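Local coordinates for virulence protein vsdE (Salmonella enterica, PDB 5LQ6), which is a cysteine hydrolase that Salmonella uses as a virulence effector to suppress host immune responses, at residues N75-S80 with R164-A169; C82-I87 with E145-I150; L120-S125 with E208-A213; K134-R139 with P179-I184; E153-P158 with K201-S206. The protein carries 4 engineered substitutions. One frame throughout, in Å; residues are numbered along the deposited sequence.

Contact 1: N75-S80 with R164-A169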
# COMPACT_ATOMS: atom_id res chain seq x y z
N ASN A 75 -0.98 0.80 -11.84
CA ASN A 75 -1.45 1.91 -11.06
C ASN A 75 -1.04 1.72 -9.57
O ASN A 75 -1.35 0.71 -8.96
CB ASN A 75 -2.95 2.02 -11.15
CG ASN A 75 -3.48 3.17 -10.38
OD1 ASN A 75 -3.65 3.05 -9.16
ND2 ASN A 75 -3.76 4.26 -11.06
N CYS A 76 -0.39 2.74 -9.02
CA CYS A 76 0.20 2.61 -7.68
C CYS A 76 -0.84 2.48 -6.58
O CYS A 76 -0.60 1.78 -5.56
CB CYS A 76 1.10 3.78 -7.37
SG CYS A 76 0.34 5.39 -7.28
N VAL A 77 -2.02 3.07 -6.75
CA VAL A 77 -3.08 2.97 -5.74
C VAL A 77 -3.59 1.53 -5.71
O VAL A 77 -3.75 0.92 -4.65
CB VAL A 77 -4.20 3.94 -6.00
CG1 VAL A 77 -5.36 3.71 -5.06
CG2 VAL A 77 -3.67 5.36 -5.92
N LEU A 78 -3.82 0.96 -6.89
CA LEU A 78 -4.26 -0.43 -6.90
C LEU A 78 -3.22 -1.41 -6.41
O LEU A 78 -3.51 -2.31 -5.61
CB LEU A 78 -4.74 -0.83 -8.34
CG LEU A 78 -5.34 -2.24 -8.47
CD1 LEU A 78 -6.52 -2.54 -7.55
CD2 LEU A 78 -5.72 -2.46 -9.92
N LEU A 79 -1.99 -1.21 -6.88
CA LEU A 79 -0.89 -2.08 -6.47
C LEU A 79 -0.71 -2.10 -4.96
O LEU A 79 -0.53 -3.13 -4.34
CB LEU A 79 0.41 -1.70 -7.14
CG LEU A 79 0.54 -1.95 -8.65
CD1 LEU A 79 1.77 -1.28 -9.15
CD2 LEU A 79 0.58 -3.45 -8.84
N SER A 80 -0.71 -0.90 -4.37
CA SER A 80 -0.46 -0.81 -2.94
C SER A 80 -1.56 -1.44 -2.12
O SER A 80 -1.32 -2.01 -1.07
CB SER A 80 -0.26 0.64 -2.55
OG SER A 80 0.83 1.25 -3.20
N ARG A 164 0.54 12.52 -6.84
CA ARG A 164 0.05 11.64 -5.79
C ARG A 164 0.63 10.26 -6.04
O ARG A 164 0.61 9.76 -7.17
CB ARG A 164 -1.46 11.54 -5.86
CG ARG A 164 -2.04 10.33 -5.12
CD ARG A 164 -2.50 10.59 -3.73
NE ARG A 164 -2.93 9.33 -3.09
CZ ARG A 164 -4.07 8.68 -3.34
NH1 ARG A 164 -4.91 9.07 -4.29
NH2 ARG A 164 -4.38 7.62 -2.61
N HIS A 165 1.10 9.62 -4.98
CA HIS A 165 1.65 8.29 -5.10
C HIS A 165 1.37 7.52 -3.85
O HIS A 165 1.65 8.01 -2.75
CB HIS A 165 3.13 8.38 -5.33
CG HIS A 165 3.80 7.08 -5.60
ND1 HIS A 165 3.39 6.21 -6.57
CD2 HIS A 165 4.90 6.52 -5.04
CE1 HIS A 165 4.23 5.18 -6.62
NE2 HIS A 165 5.13 5.34 -5.69
N ASP A 166 0.87 6.29 -4.00
CA ASP A 166 0.72 5.35 -2.90
C ASP A 166 1.80 4.29 -2.95
O ASP A 166 2.24 3.89 -4.00
CB ASP A 166 -0.64 4.64 -2.93
CG ASP A 166 -1.80 5.45 -2.36
OD1 ASP A 166 -1.65 6.67 -2.19
OD2 ASP A 166 -2.85 4.84 -2.09
N PHE A 167 2.21 3.85 -1.76
CA PHE A 167 3.18 2.79 -1.58
C PHE A 167 2.93 2.15 -0.21
O PHE A 167 1.90 2.42 0.41
CB PHE A 167 4.61 3.25 -1.82
CG PHE A 167 5.03 4.46 -1.01
CD1 PHE A 167 4.63 5.71 -1.39
CD2 PHE A 167 5.78 4.32 0.15
CE1 PHE A 167 5.02 6.83 -0.66
CE2 PHE A 167 6.16 5.43 0.88
CZ PHE A 167 5.75 6.67 0.49
N ASN A 168 3.80 1.30 0.23
CA ASN A 168 3.57 0.48 1.43
C ASN A 168 4.69 0.59 2.43
O ASN A 168 5.80 1.02 2.12
CB ASN A 168 3.35 -1.00 1.07
CG ASN A 168 2.17 -1.22 0.14
OD1 ASN A 168 2.21 -0.89 -1.04
ND2 ASN A 168 1.10 -1.76 0.71
N ALA A 169 4.41 0.24 3.67
CA ALA A 169 5.44 0.21 4.70
C ALA A 169 5.09 -0.98 5.63
O ALA A 169 3.93 -1.14 6.03
CB ALA A 169 5.50 1.49 5.47
O HOH W 1 -3.64 2.26 -2.08
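This is a buried helix-to-strand contact at the probable active site of a papain-like (clan CA) cysteine hydrolase. The start of helix 76-89 meets strand 163-172. Cys76 SG sits in the crowded position between the backbone N and the carbonyl carbon (chi1 64°). From there it reaches within 3.2 Å of His165 ND1. Asp166 N donates to Cys76 SG at 3.4 Å, almost straight (169°). This bond and the helix start could stabilise negative charge on the sulfur. His165 NE2 bonds to Asp185 OD2, consistent with a Cys-His-Asp triad. Asn75 OD1 closes an Asx motif by accepting from Leu78 N at 3.1 Å. One turn on, Asn168 ND2 grips a lone pair of Ser80 O at 3.0 Å. Ser80 OG gives its proton to Cys76 O at 2.8 Å. Asp166 OD1 bonds to Ser151 OG and forms a salt bridge with Arg164. Water 1 joins Val77 O to Asp166 OD2. Helix 108-116 packs on Val77, while strands 147-157 and 180-184 flank strand 163-172 in the sheet.

Contact 2: C82-I87 with E145-I150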
# COMPACT_ATOMS: atom_id res chain seq x y z
N CYS A 82 -3.57 -3.95 -3.19
CA CYS A 82 -3.37 -5.39 -3.43
C CYS A 82 -2.30 -5.94 -2.48
O CYS A 82 -2.47 -6.95 -1.82
CB CYS A 82 -2.93 -5.67 -4.85
SG CYS A 82 -4.24 -5.55 -6.08
N LEU A 83 -1.17 -5.24 -2.43
CA LEU A 83 -0.09 -5.70 -1.57
C LEU A 83 -0.51 -5.68 -0.13
O LEU A 83 -0.19 -6.58 0.64
CB LEU A 83 1.15 -4.83 -1.80
CG LEU A 83 2.39 -5.22 -1.02
CD1 LEU A 83 2.76 -6.68 -1.26
CD2 LEU A 83 3.56 -4.30 -1.39
N HIS A 84 -1.18 -4.61 0.32
CA HIS A 84 -1.67 -4.55 1.69
C HIS A 84 -2.59 -5.70 2.07
O HIS A 84 -2.51 -6.26 3.16
CB HIS A 84 -2.33 -3.20 1.91
CG HIS A 84 -2.68 -2.90 3.32
ND1 HIS A 84 -1.74 -2.56 4.26
CD2 HIS A 84 -3.87 -2.80 3.95
CE1 HIS A 84 -2.32 -2.35 5.42
NE2 HIS A 84 -3.62 -2.46 5.26
N TYR A 85 -3.50 -5.98 1.16
CA TYR A 85 -4.39 -7.12 1.34
C TYR A 85 -3.64 -8.44 1.45
O TYR A 85 -3.92 -9.24 2.34
CB TYR A 85 -5.38 -7.17 0.18
CG TYR A 85 -6.38 -8.31 0.18
CD1 TYR A 85 -6.07 -9.53 -0.34
CD2 TYR A 85 -7.62 -8.10 0.72
CE1 TYR A 85 -7.04 -10.55 -0.37
CE2 TYR A 85 -8.61 -9.11 0.68
CZ TYR A 85 -8.26 -10.32 0.15
OH TYR A 85 -9.21 -11.38 0.13
N ASN A 86 -2.71 -8.68 0.54
CA ASN A 86 -1.90 -9.92 0.54
C ASN A 86 -1.10 -10.03 1.84
O ASN A 86 -1.02 -11.09 2.46
CB ASN A 86 -0.97 -9.96 -0.66
CG ASN A 86 -1.72 -10.14 -1.98
OD1 ASN A 86 -2.93 -10.39 -1.96
ND2 ASN A 86 -1.05 -9.95 -3.07
N ILE A 87 -0.49 -8.93 2.30
CA ILE A 87 0.23 -8.99 3.53
C ILE A 87 -0.69 -9.35 4.69
O ILE A 87 -0.36 -10.21 5.53
CB ILE A 87 0.95 -7.62 3.81
CG1 ILE A 87 2.08 -7.44 2.84
CG2 ILE A 87 1.44 -7.54 5.26
CD1 ILE A 87 2.55 -6.00 2.75
N GLU A 145 0.92 -3.02 15.40
CA GLU A 145 0.43 -2.77 14.03
C GLU A 145 1.69 -2.64 13.12
O GLU A 145 2.55 -1.84 13.41
CB GLU A 145 -0.42 -1.54 13.97
CG GLU A 145 -1.73 -1.63 14.74
CD GLU A 145 -2.42 -0.29 15.02
OE1 GLU A 145 -1.99 0.80 14.55
OE2 GLU A 145 -3.43 -0.34 15.78
N SER A 146 1.74 -3.45 12.06
CA SER A 146 2.97 -3.65 11.32
C SER A 146 2.89 -3.43 9.83
O SER A 146 3.91 -3.56 9.16
CB SER A 146 3.57 -5.02 11.55
OG SER A 146 2.62 -6.00 11.15
N SER A 147 1.72 -3.16 9.27
CA SER A 147 1.57 -2.99 7.84
C SER A 147 0.67 -1.83 7.47
O SER A 147 -0.44 -1.68 8.04
CB SER A 147 1.00 -4.28 7.26
OG SER A 147 0.79 -4.15 5.85
N PHE A 148 1.13 -0.97 6.56
CA PHE A 148 0.47 0.28 6.27
C PHE A 148 0.54 0.62 4.80
O PHE A 148 1.45 0.18 4.10
CB PHE A 148 1.10 1.43 7.06
CG PHE A 148 1.18 1.19 8.56
CD1 PHE A 148 2.24 0.47 9.09
CD2 PHE A 148 0.12 1.60 9.36
CE1 PHE A 148 2.27 0.20 10.45
CE2 PHE A 148 0.18 1.33 10.73
CZ PHE A 148 1.26 0.62 11.22
N ILE A 149 -0.41 1.42 4.34
CA ILE A 149 -0.36 2.04 3.02
C ILE A 149 -0.02 3.52 3.23
O ILE A 149 -0.64 4.17 4.09
CB ILE A 149 -1.66 1.93 2.20
CG1 ILE A 149 -2.09 0.46 2.06
CG2 ILE A 149 -1.50 2.56 0.83
CD1 ILE A 149 -3.49 0.28 1.44
N ILE A 150 0.93 4.02 2.46
CA ILE A 150 1.34 5.42 2.56
C ILE A 150 0.83 6.14 1.35
O ILE A 150 0.99 5.65 0.21
CB ILE A 150 2.85 5.57 2.63
CG1 ILE A 150 3.49 4.54 3.56
CG2 ILE A 150 3.25 7.01 2.97
CD1 ILE A 150 3.06 4.64 4.97
O HOH W 2 1.13 -2.58 3.64
O HOH W 3 -1.54 -5.55 5.66
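Helix 82-87 runs antiparallel to strand 147-150 at 175°, with the segment axes 8.7 Å apart. It belongs to helix 76-89, the helix packed on the antiparallel sheet of this papain-like fold. His84 has the largest share of the contact. Its CG is anti to the backbone N (chi1 -171°), which sends the ring out to the strand. Ile149 CG1 lies over one face of this ring, 4.0 Å from the centroid and 28° off the normal, a CH-pi contact. The ring edge meets the strand backbone, with His84 CE1 3.3 Å from Ser147 O. His84 NE2 is bonded to Tyr214 N, so the ring is held at its far end as well. Ile87 turns its CG2 branch to the strand, and this methyl touches Ser147 OG at 3.5 Å. Two waters also link the segments. Ser147 OG is anti to its backbone N and hydrogen-bonds to both. Water 3 also donates to His84 O at 2.8 Å. Water 2 is shared three ways: it bonds to Ser147 OG, it donates to Phe148 O, and it lies in the plane of the imidazole, 2.9 Å from His84 ND1.

Contact 3: L120-S125 with E208-A213. Engineered in segment 120-125: Ser125 (natural residue Cys).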
# COMPACT_ATOMS: atom_id res chain seq x y z
N LEU A 120 -10.38 2.84 4.24
CA LEU A 120 -9.52 2.61 5.40
C LEU A 120 -9.31 3.94 6.14
O LEU A 120 -9.22 4.97 5.54
CB LEU A 120 -8.16 2.04 4.96
CG LEU A 120 -8.19 0.78 4.11
CD1 LEU A 120 -6.77 0.32 3.80
CD2 LEU A 120 -9.02 -0.31 4.81
N ASN A 121 -9.34 3.90 7.45
CA ASN A 121 -9.22 5.16 8.20
C ASN A 121 -7.76 5.64 8.09
O ASN A 121 -6.84 4.84 8.12
CB ASN A 121 -9.61 5.02 9.68
CG ASN A 121 -8.84 3.91 10.37
OD1 ASN A 121 -8.47 2.93 9.74
ND2 ASN A 121 -8.62 4.05 11.67
N GLN A 122 -7.63 6.92 7.90
CA GLN A 122 -6.33 7.53 7.68
C GLN A 122 -5.82 8.17 8.96
O GLN A 122 -6.56 8.43 9.91
CB GLN A 122 -6.45 8.60 6.61
CG GLN A 122 -6.86 8.10 5.26
CD GLN A 122 -6.28 8.94 4.16
OE1 GLN A 122 -6.59 10.13 4.07
NE2 GLN A 122 -5.39 8.35 3.34
N SER A 123 -4.54 8.43 8.96
CA SER A 123 -3.88 9.31 9.90
C SER A 123 -4.19 10.72 9.56
O SER A 123 -4.63 11.03 8.47
CB SER A 123 -2.36 9.11 9.83
OG SER A 123 -1.86 9.62 8.60
N TYR A 124 -3.81 11.61 10.48
CA TYR A 124 -3.67 13.03 10.17
C TYR A 124 -2.50 13.19 9.18
O TYR A 124 -1.68 12.28 9.03
CB TYR A 124 -3.35 13.82 11.43
CG TYR A 124 -4.41 13.84 12.47
CD1 TYR A 124 -5.72 14.23 12.15
CD2 TYR A 124 -4.10 13.55 13.80
CE1 TYR A 124 -6.71 14.30 13.14
CE2 TYR A 124 -5.07 13.60 14.79
CZ TYR A 124 -6.38 13.98 14.46
OH TYR A 124 -7.33 14.04 15.46
N SER A 125 -2.42 14.33 8.52
CA SER A 125 -1.36 14.62 7.59
C SER A 125 -0.02 14.67 8.35
O SER A 125 0.07 15.23 9.45
CB SER A 125 -1.64 15.94 6.87
OG SER A 125 -0.60 16.25 5.97
N GLU A 208 2.41 16.63 1.88
CA GLU A 208 1.83 15.88 2.94
C GLU A 208 1.98 14.34 2.67
O GLU A 208 2.18 13.84 1.55
CB GLU A 208 0.34 16.19 3.02
CG GLU A 208 -0.11 17.64 2.89
CD GLU A 208 -1.52 17.71 2.32
OE1 GLU A 208 -2.42 17.06 2.88
OE2 GLU A 208 -1.73 18.41 1.30
N PHE A 209 1.90 13.60 3.76
CA PHE A 209 1.85 12.17 3.76
C PHE A 209 0.68 11.72 4.64
O PHE A 209 0.39 12.33 5.66
CB PHE A 209 3.13 11.60 4.34
CG PHE A 209 4.37 11.93 3.54
CD1 PHE A 209 4.94 13.16 3.66
CD2 PHE A 209 4.91 11.00 2.66
CE1 PHE A 209 6.07 13.51 2.95
CE2 PHE A 209 6.09 11.35 1.94
CZ PHE A 209 6.62 12.62 2.08
N TYR A 210 0.08 10.59 4.30
CA TYR A 210 -0.97 9.98 5.11
C TYR A 210 -0.72 8.50 5.19
O TYR A 210 -0.19 7.94 4.26
CB TYR A 210 -2.35 10.17 4.48
CG TYR A 210 -2.76 11.60 4.34
CD1 TYR A 210 -2.33 12.36 3.29
CD2 TYR A 210 -3.51 12.18 5.32
CE1 TYR A 210 -2.68 13.71 3.16
CE2 TYR A 210 -3.89 13.53 5.20
CZ TYR A 210 -3.45 14.27 4.14
OH TYR A 210 -3.83 15.60 4.05
N VAL A 211 -1.06 7.90 6.33
CA VAL A 211 -0.90 6.48 6.56
C VAL A 211 -2.28 5.89 6.79
O VAL A 211 -3.08 6.48 7.50
CB VAL A 211 -0.03 6.27 7.81
CG1 VAL A 211 0.30 4.80 8.04
CG2 VAL A 211 1.28 7.09 7.69
N ARG A 212 -2.58 4.75 6.17
CA ARG A 212 -3.83 4.06 6.44
C ARG A 212 -3.57 2.55 6.52
O ARG A 212 -2.54 2.07 6.04
CB ARG A 212 -4.92 4.38 5.43
CG ARG A 212 -4.73 3.84 4.04
CD ARG A 212 -5.75 4.51 3.08
NE ARG A 212 -6.04 3.71 1.88
CZ ARG A 212 -5.29 3.68 0.77
NH1 ARG A 212 -4.22 4.42 0.63
NH2 ARG A 212 -5.68 2.92 -0.25
N ALA A 213 -4.50 1.83 7.10
CA ALA A 213 -4.36 0.40 7.27
C ALA A 213 -5.68 -0.29 7.49
O ALA A 213 -6.59 0.32 8.10
CB ALA A 213 -3.43 0.09 8.39
O HOH W 4 -9.20 0.88 8.39
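Ser123 holds its OG between the backbone N and the carbonyl carbon (chi1 69°), which turns the hydroxyl to strand 209-212. That strand is outermost in the four-stranded antiparallel sheet, and loop 120-125 runs roughly antiparallel along its edge. Ser123 N donates to Val211 O at 2.8 Å, nearly along the C=O axis. Val211 N returns a bond to Ser123 OG at 3.0 Å and 170°, so a hydroxyl stands where a strand would offer a carbonyl. The same hydroxyl gives its proton to Tyr124 O. Gln122 and Tyr210 cross obliquely, their amide and ring planes almost parallel. Ser123 O meets the edge of the Tyr210 ring, 3.5 Å from CD2. Leu120 crosses the Arg212 chain at about a right angle, while the guanidinium forms salt bridges to Asp112 and Asp166. The engineered Ser125 brings OG within 3.1 Å of Glu208 CB. Tyr210 OH donates to Glu208 OE1 in a very short bond. Water 4 donates to Asn121 OD1 (2.6 Å) and Ala213 O (2.7 Å).

Contact 4: K134-R139 with P179-I184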
# COMPACT_ATOMS: atom_id res chain seq x y z
N LYS A 134 8.54 7.39 11.98
CA LYS A 134 8.40 7.50 13.44
C LYS A 134 7.01 7.13 13.88
O LYS A 134 6.81 6.39 14.88
CB LYS A 134 8.70 8.96 13.86
CG LYS A 134 8.54 9.19 15.35
CD LYS A 134 8.78 10.64 15.71
CE LYS A 134 8.02 11.03 16.97
NZ LYS A 134 8.46 12.34 17.55
N GLU A 135 5.98 7.57 13.16
CA GLU A 135 4.61 7.28 13.52
C GLU A 135 4.33 5.78 13.43
O GLU A 135 3.65 5.21 14.27
CB GLU A 135 3.64 8.03 12.61
CG GLU A 135 2.16 7.71 12.73
CD GLU A 135 1.57 8.09 14.08
OE1 GLU A 135 2.20 8.89 14.83
OE2 GLU A 135 0.45 7.58 14.39
N ILE A 136 4.86 5.15 12.38
CA ILE A 136 4.67 3.73 12.20
C ILE A 136 5.38 2.98 13.32
O ILE A 136 4.79 2.02 13.88
CB ILE A 136 5.18 3.28 10.82
CG1 ILE A 136 4.15 3.73 9.79
CG2 ILE A 136 5.36 1.77 10.80
CD1 ILE A 136 4.61 3.58 8.36
N LEU A 137 6.62 3.37 13.63
CA LEU A 137 7.31 2.70 14.77
C LEU A 137 6.58 2.88 16.06
O LEU A 137 6.55 1.96 16.90
CB LEU A 137 8.74 3.13 14.87
CG LEU A 137 9.65 2.65 13.75
CD1 LEU A 137 10.99 3.41 13.77
CD2 LEU A 137 9.81 1.12 13.75
N ASN A 138 5.96 4.02 16.25
CA ASN A 138 5.15 4.22 17.47
C ASN A 138 3.92 3.35 17.51
O ASN A 138 3.59 2.74 18.56
CB ASN A 138 4.80 5.68 17.63
CG ASN A 138 4.17 5.98 19.00
OD1 ASN A 138 4.78 5.74 20.04
ND2 ASN A 138 2.95 6.45 18.99
N ARG A 139 3.19 3.28 16.41
CA ARG A 139 2.05 2.41 16.34
C ARG A 139 2.46 0.94 16.59
O ARG A 139 1.73 0.17 17.28
CB ARG A 139 1.28 2.52 15.03
CG ARG A 139 0.59 3.84 14.81
CD ARG A 139 -0.26 3.76 13.56
NE ARG A 139 -0.64 5.08 13.03
CZ ARG A 139 -1.60 5.28 12.13
NH1 ARG A 139 -2.35 4.28 11.66
NH2 ARG A 139 -1.84 6.51 11.72
N PRO A 179 13.04 -3.57 15.74
CA PRO A 179 12.12 -3.50 14.57
C PRO A 179 12.46 -2.28 13.72
O PRO A 179 12.83 -1.21 14.26
CB PRO A 179 10.75 -3.37 15.22
CG PRO A 179 10.89 -4.12 16.55
CD PRO A 179 12.30 -3.80 17.00
N TYR A 180 12.34 -2.43 12.41
CA TYR A 180 12.58 -1.33 11.51
C TYR A 180 11.50 -1.26 10.48
O TYR A 180 10.85 -2.26 10.15
CB TYR A 180 13.98 -1.42 10.86
CG TYR A 180 14.20 -2.58 9.96
CD1 TYR A 180 13.87 -2.52 8.60
CD2 TYR A 180 14.76 -3.76 10.40
CE1 TYR A 180 14.06 -3.57 7.75
CE2 TYR A 180 14.95 -4.83 9.55
CZ TYR A 180 14.65 -4.74 8.21
OH TYR A 180 14.88 -5.79 7.36
N VAL A 181 11.31 -0.06 9.92
CA VAL A 181 10.34 0.12 8.84
C VAL A 181 10.99 -0.16 7.49
O VAL A 181 12.01 0.42 7.16
CB VAL A 181 9.80 1.56 8.82
CG1 VAL A 181 8.80 1.78 7.70
CG2 VAL A 181 9.14 1.86 10.14
N GLN A 182 10.40 -1.11 6.76
CA GLN A 182 10.74 -1.32 5.38
C GLN A 182 9.69 -0.67 4.48
O GLN A 182 8.56 -1.15 4.42
CB GLN A 182 10.89 -2.78 5.07
CG GLN A 182 11.28 -3.10 3.64
CD GLN A 182 12.65 -2.60 3.31
OE1 GLN A 182 13.65 -3.06 3.93
NE2 GLN A 182 12.76 -1.58 2.46
N PHE A 183 10.08 0.38 3.79
CA PHE A 183 9.23 0.91 2.70
C PHE A 183 9.26 -0.02 1.55
O PHE A 183 10.31 -0.61 1.22
CB PHE A 183 9.63 2.33 2.38
CG PHE A 183 9.34 3.31 3.49
CD1 PHE A 183 8.05 3.67 3.76
CD2 PHE A 183 10.35 3.86 4.28
CE1 PHE A 183 7.73 4.58 4.78
CE2 PHE A 183 10.02 4.75 5.29
CZ PHE A 183 8.73 5.11 5.53
N ILE A 184 8.11 -0.16 0.90
CA ILE A 184 7.92 -1.06 -0.24
C ILE A 184 7.20 -0.26 -1.32
O ILE A 184 6.14 0.28 -1.07
CB ILE A 184 7.13 -2.32 0.09
CG1 ILE A 184 7.70 -3.04 1.29
CG2 ILE A 184 7.06 -3.22 -1.11
CD1 ILE A 184 6.68 -3.89 1.98
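The tight part of this contact centres on one methyl group, Val181 CG2. Helix 134-139 crosses strand 180-184 at 127°, their segment axes 8.7 Å apart. Val181 has CG1 anti to the backbone N (chi1 179°), and CG2 faces the helix. Ile136 CG2 meets Val181 CG2 methyl to methyl at 3.8 Å, the two side chains at about a right angle. Leu137 comes obliquely and touches the same methyl with CG and CD2, the CG at 3.7 Å. The other branch, Val181 CG1, sits over the centre of the Phe183 ring, 3.9 Å above its plane. The loose side lies at Pro179, near the surface. Here only Leu137 CD2 reaches across, 3.8 Å from Pro179 O. Polar groups keep to their own segments or to other partners. Arg139 makes a salt bridge, its NE meeting the anti lone pair of Glu135 OE2 at 3.0 Å. Tyr180 points away from the helix, and its OH bonds to Glu174. Ile136 also packs on Ala169 and Phe148, so helix 129-143 covers this sheet face. The contact rests on apolar packing, with one methyl against a carbonyl oxygen, so shape, rather than directed bonds, probably matters most between these segments.

Contact 5: E153-P158 with K201-S206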
# COMPACT_ATOMS: atom_id res chain seq x y z
N GLU A 153 1.53 13.22 -1.30
CA GLU A 153 1.02 14.18 -2.24
C GLU A 153 1.95 14.66 -3.33
O GLU A 153 1.50 14.98 -4.42
CB GLU A 153 0.44 15.38 -1.49
CG GLU A 153 -0.92 15.02 -0.91
CD GLU A 153 -2.09 15.31 -1.84
OE1 GLU A 153 -1.95 15.10 -3.08
OE2 GLU A 153 -3.14 15.77 -1.32
N ASN A 154 3.21 14.76 -3.05
CA ASN A 154 4.13 15.40 -4.01
C ASN A 154 5.33 14.53 -4.28
O ASN A 154 6.48 14.95 -4.28
CB ASN A 154 4.54 16.79 -3.47
CG ASN A 154 3.42 17.84 -3.67
OD1 ASN A 154 2.88 17.97 -4.75
ND2 ASN A 154 3.10 18.55 -2.63
N TYR A 155 5.03 13.27 -4.54
CA TYR A 155 6.07 12.31 -4.95
C TYR A 155 6.57 12.66 -6.36
O TYR A 155 5.76 12.89 -7.24
CB TYR A 155 5.45 10.92 -4.97
CG TYR A 155 6.36 9.78 -5.44
CD1 TYR A 155 7.22 9.14 -4.58
CD2 TYR A 155 6.34 9.36 -6.78
CE1 TYR A 155 8.03 8.09 -5.03
CE2 TYR A 155 7.14 8.35 -7.25
CZ TYR A 155 7.98 7.72 -6.38
OH TYR A 155 8.81 6.69 -6.83
N ILE A 156 7.90 12.68 -6.57
CA ILE A 156 8.45 13.03 -7.88
C ILE A 156 8.52 11.78 -8.74
O ILE A 156 9.42 10.92 -8.56
CB ILE A 156 9.80 13.74 -7.68
CG1 ILE A 156 9.64 14.97 -6.79
CG2 ILE A 156 10.43 14.03 -9.05
CD1 ILE A 156 10.96 15.48 -6.30
N ALA A 157 7.58 11.60 -9.65
CA ALA A 157 7.56 10.50 -10.56
C ALA A 157 8.36 10.88 -11.82
O ALA A 157 8.42 12.09 -12.17
CB ALA A 157 6.16 10.12 -10.91
N PRO A 158 8.89 9.89 -12.52
CA PRO A 158 9.63 10.24 -13.75
C PRO A 158 8.76 10.96 -14.74
O PRO A 158 7.58 10.60 -14.91
CB PRO A 158 10.11 8.88 -14.27
CG PRO A 158 10.19 8.04 -13.00
CD PRO A 158 8.98 8.44 -12.23
N LYS A 201 14.69 10.81 -1.75
CA LYS A 201 15.07 11.44 -3.02
C LYS A 201 13.89 11.82 -3.86
O LYS A 201 13.99 12.73 -4.67
CB LYS A 201 15.99 10.53 -3.86
CG LYS A 201 17.29 10.13 -3.19
CD LYS A 201 18.10 11.28 -2.69
CE LYS A 201 19.46 10.79 -2.15
NZ LYS A 201 19.95 9.54 -2.84
N HIS A 202 12.75 11.16 -3.65
CA HIS A 202 11.57 11.40 -4.45
C HIS A 202 10.67 12.48 -3.85
O HIS A 202 9.58 12.71 -4.39
CB HIS A 202 10.77 10.12 -4.65
CG HIS A 202 11.57 9.02 -5.22
ND1 HIS A 202 12.23 9.15 -6.42
CD2 HIS A 202 11.80 7.76 -4.78
CE1 HIS A 202 12.88 8.03 -6.67
NE2 HIS A 202 12.61 7.17 -5.70
N PHE A 203 11.12 13.15 -2.80
CA PHE A 203 10.35 14.27 -2.22
C PHE A 203 11.19 15.53 -2.06
O PHE A 203 12.36 15.46 -1.73
CB PHE A 203 9.77 13.84 -0.88
CG PHE A 203 8.89 12.64 -0.98
CD1 PHE A 203 7.58 12.77 -1.44
CD2 PHE A 203 9.37 11.41 -0.63
CE1 PHE A 203 6.78 11.67 -1.53
CE2 PHE A 203 8.55 10.28 -0.74
CZ PHE A 203 7.29 10.43 -1.23
N SER A 204 10.57 16.69 -2.32
CA SER A 204 11.04 17.98 -1.76
C SER A 204 10.22 18.30 -0.50
O SER A 204 9.40 17.48 -0.03
CB SER A 204 10.87 19.12 -2.76
OG SER A 204 9.55 19.63 -2.69
N SER A 205 10.41 19.50 0.04
CA SER A 205 9.67 19.93 1.24
C SER A 205 8.17 20.10 0.95
O SER A 205 7.35 20.03 1.84
CB SER A 205 10.26 21.25 1.80
OG SER A 205 11.68 21.19 1.89
N SER A 206 7.83 20.35 -0.30
CA SER A 206 6.43 20.34 -0.69
C SER A 206 5.90 18.97 -0.33
O SER A 206 6.48 17.97 -0.74
CB SER A 206 6.28 20.59 -2.20
OG SER A 206 6.78 19.50 -2.97
O HOH W 5 8.13 16.85 -3.24
O HOH W 6 12.13 11.07 -8.34
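Tyr155 lies along the 201-206 loop. Its CG is anti to the backbone N (chi1 177°). Tyr155 CB starts against Phe203 CE1 at 3.8 Å. Next, Tyr155 CD1 meets Phe203 CZ at 3.6 Å, where the tyrosine edge turns to the phenylalanine face in an offset edge-to-face pair (planes at 70°). Tyr155 CE1 presses on His202 CB at 3.4 Å. Tyr155 CZ comes within 4.0 Å of His202 CG. At the tip, Tyr155 OH stands over one face of the imidazole, near its rim and 3.8 Å from His202 CD2. The two side chains lie side by side and point the same way, their rings tilted obliquely. The backbones join here too: Ile156 N donates to His202 O at 2.8 Å (158°). Water 6 bridges Ile156 O and His202 ND1. The nearest atom of the His202 side chain is about 3 Å from a bound sodium ion. Farther along, Ser204 OG accepts from Ser206 N in an ST turn. Water 5 ties this turn to Asn154, donating to its O and accepting from Ser204 N. Ser206 OG is also held by Glu162. The aromatic cluster continues inward. Tyr155 stacks on His165 of strand 163-172, while Phe203 meets Phe209 of strand 209-212 edge-to-face. The loop, coming after helix 196-200, thereby covers the end of strand 147-157 close to the probable triad.

In the fold
Contacts 1 and 2 are core contacts. Both use helix 76-89, the first at its start and the second further along, against the neighbouring strands 163-172 and 147-157. Direct bonds and waters link their polar groups. Contact 3 is partly buried and follows the sheet edge at strand 209-212. It meets contact 1 through the salt bridge between Asp166 and Arg212. Contacts 4 and 5 lie at the surface. Contact 4 is apolar and sits by the other outermost strand, 180-184, while contact 5 is aromatic with water bridges. Contact 5 shares strand 147-157 with contact 2, yet their centres are about 22 Å apart.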